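Local coordinates for protein ATP-dependent CLP protease, putative (Plasmodium falciparum, PDB 2F6I) that probably hydrolyses proteins to small peptides as the serine protease subunit of an ATP-dependent Clp complex, this chain being its ClpP catalytic domain, at residues E174-D179 against K192-I197. Sequence-based numbering, arbitrary orientation.
Sequences ETIEKD and KQYGII
Tyr194 OH donates to Asp179 OD2 at 2.6 Å, the only hydrogen bond between residues 174-179 and 192-197. The acceptor lies in the plane of the phenol ring, at its edge, and offers its anti lone pair, while the carboxylate is turned 57° from the ring. Asp179 OD1 forms a salt bridge with Arg182, so both carboxylate oxygens are engaged, and the buried group probably stays ionised. The Tyr194 ring is swung toward helix 173-181 by a chi1 of -157°, which sets CG roughly opposite the backbone N, and spans a CA separation of 9.8 Å to Ile176. Both helices belong to the C-terminal part of the ClpP fold, and the side chain of Asp179 lies about 8 Å from that of His134, the predicted active-site histidine. Two methyl groups pack near the hydroxyl. Ile176 CD1 lies at the ring edge, 3.3 Å from Tyr194 OH, and also touches CE2; Thr175 CG2 reaches Tyr194 OH at 3.8 Å, and Thr175 OG1 is hydrogen-bonded to Thr172 OG1. Ile133 touches both Asp179 and Tyr194. Gly195, with phi 100°, ends the helix in a Schellman motif, where Gly195 N is hydrogen-bonded to Lys192 O at 2.9 Å.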
loop_
_atom_site.group_PDB
_atom_site.type_symbol
_atom_site.label_atom_id
_atom_site.label_comp_id
_atom_site.label_asym_id
_atom_site.label_seq_id
_atom_site.Cartn_x
_atom_site.Cartn_y
_atom_site.Cartn_z
ATOM N N GLU C 174 1.570 42.618 20.963
ATOM C CA GLU C 174 0.610 42.885 19.895
ATOM C C GLU C 174 1.303 42.845 18.539
ATOM O O GLU C 174 0.827 42.194 17.606
ATOM C CB GLU C 174 -0.045 44.257 20.089
ATOM C CG GLU C 174 -0.968 44.350 21.293
ATOM C CD GLU C 174 -0.262 44.026 22.595
ATOM O OE1 GLU C 174 0.740 44.701 22.918
ATOM O OE2 GLU C 174 -0.712 43.094 23.295
ATOM N N THR C 175 2.425 43.549 18.436
ATOM C CA THR C 175 3.186 43.591 17.194
ATOM C C THR C 175 3.634 42.187 16.800
ATOM O O THR C 175 3.482 41.781 15.648
ATOM C CB THR C 175 4.429 44.492 17.333
ATOM O OG1 THR C 175 4.016 45.839 17.590
ATOM C CG2 THR C 175 5.264 44.455 16.062
ATOM N N ILE C 176 4.181 41.453 17.766
ATOM C CA ILE C 176 4.658 40.094 17.528
ATOM C C ILE C 176 3.547 39.225 16.954
ATOM O O ILE C 176 3.713 38.594 15.911
ATOM C CB ILE C 176 5.158 39.424 18.831
ATOM C CG1 ILE C 176 6.265 40.269 19.472
ATOM C CG2 ILE C 176 5.662 38.016 18.531
ATOM C CD1 ILE C 176 7.492 40.451 18.606
ATOM N N GLU C 177 2.412 39.197 17.643
ATOM C CA GLU C 177 1.284 38.394 17.201
ATOM C C GLU C 177 0.790 38.791 15.813
ATOM O O GLU C 177 0.581 37.933 14.954
ATOM C CB GLU C 177 0.149 38.485 18.218
ATOM C CG GLU C 177 -1.107 37.754 17.804
ATOM C CD GLU C 177 -1.959 37.363 18.989
ATOM O OE1 GLU C 177 -2.081 38.180 19.929
ATOM O OE2 GLU C 177 -2.512 36.244 18.977
ATOM N N LYS C 178 0.603 40.087 15.590
ATOM C CA LYS C 178 0.141 40.559 14.291
ATOM C C LYS C 178 1.105 40.089 13.205
ATOM O O LYS C 178 0.683 39.577 12.168
ATOM C CB LYS C 178 0.040 42.085 14.284
ATOM N N ASP C 179 2.402 40.259 13.449
ATOM C CA ASP C 179 3.410 39.849 12.480
ATOM C C ASP C 179 3.395 38.348 12.224
ATOM O O ASP C 179 3.539 37.906 11.086
ATOM C CB ASP C 179 4.808 40.279 12.935
ATOM C CG ASP C 179 5.016 41.777 12.830
ATOM O OD1 ASP C 179 4.479 42.380 11.876
ATOM O OD2 ASP C 179 5.723 42.348 13.687
ATOM N N LYS C 192 17.426 42.531 12.573
ATOM C CA LYS C 192 18.179 43.331 13.528
ATOM C C LYS C 192 17.334 44.503 14.019
ATOM O O LYS C 192 17.253 44.765 15.219
ATOM C CB LYS C 192 19.457 43.856 12.880
ATOM C CG LYS C 192 20.254 44.792 13.767
ATOM C CD LYS C 192 21.453 45.340 13.023
ATOM C CE LYS C 192 22.235 46.309 13.883
ATOM N NZ LYS C 192 23.422 46.826 13.149
ATOM N N GLN C 193 16.703 45.202 13.083
ATOM C CA GLN C 193 15.861 46.344 13.413
ATOM C C GLN C 193 14.690 45.909 14.285
ATOM O O GLN C 193 14.168 46.696 15.078
ATOM C CB GLN C 193 15.334 46.994 12.134
ATOM C CG GLN C 193 16.427 47.403 11.160
ATOM C CD GLN C 193 15.871 47.919 9.848
ATOM O OE1 GLN C 193 15.047 47.261 9.209
ATOM N NE2 GLN C 193 16.325 49.100 9.435
ATOM N N TYR C 194 14.285 44.651 14.135
ATOM C CA TYR C 194 13.175 44.099 14.903
ATOM C C TYR C 194 13.648 43.810 16.325
ATOM O O TYR C 194 12.854 43.798 17.265
ATOM C CB TYR C 194 12.686 42.804 14.256
ATOM C CG TYR C 194 11.254 42.429 14.582
ATOM C CD1 TYR C 194 10.191 42.963 13.854
ATOM C CD2 TYR C 194 10.965 41.526 15.602
ATOM C CE1 TYR C 194 8.875 42.603 14.130
ATOM C CE2 TYR C 194 9.651 41.160 15.888
ATOM C CZ TYR C 194 8.612 41.700 15.148
ATOM O OH TYR C 194 7.315 41.325 15.415
ATOM N N GLY C 195 14.948 43.570 16.474
ATOM C CA GLY C 195 15.502 43.286 17.786
ATOM C C GLY C 195 15.738 41.808 18.048
ATOM O O GLY C 195 15.903 41.398 19.200
ATOM N N ILE C 196 15.755 41.007 16.984
ATOM C CA ILE C 196 15.979 39.567 17.104
ATOM C C ILE C 196 17.471 39.255 17.152
ATOM O O ILE C 196 17.906 38.390 17.907
ATOM C CB ILE C 196 15.324 38.803 15.930
ATOM C CG1 ILE C 196 13.801 38.925 16.029
ATOM C CG2 ILE C 196 15.745 37.335 15.949
ATOM C CD1 ILE C 196 13.052 38.340 14.851
ATOM N N ILE C 197 18.250 39.957 16.340
ATOM C CA ILE C 197 19.697 39.769 16.317
ATOM C C ILE C 197 20.363 41.119 16.543
ATOM O O ILE C 197 19.762 42.165 16.303
ATOM C CB ILE C 197 20.188 39.199 14.967
ATOM C CG1 ILE C 197 19.767 40.125 13.825
ATOM C CG2 ILE C 197 19.642 37.793 14.771
ATOM C CD1 ILE C 197 20.272 39.703 12.465
#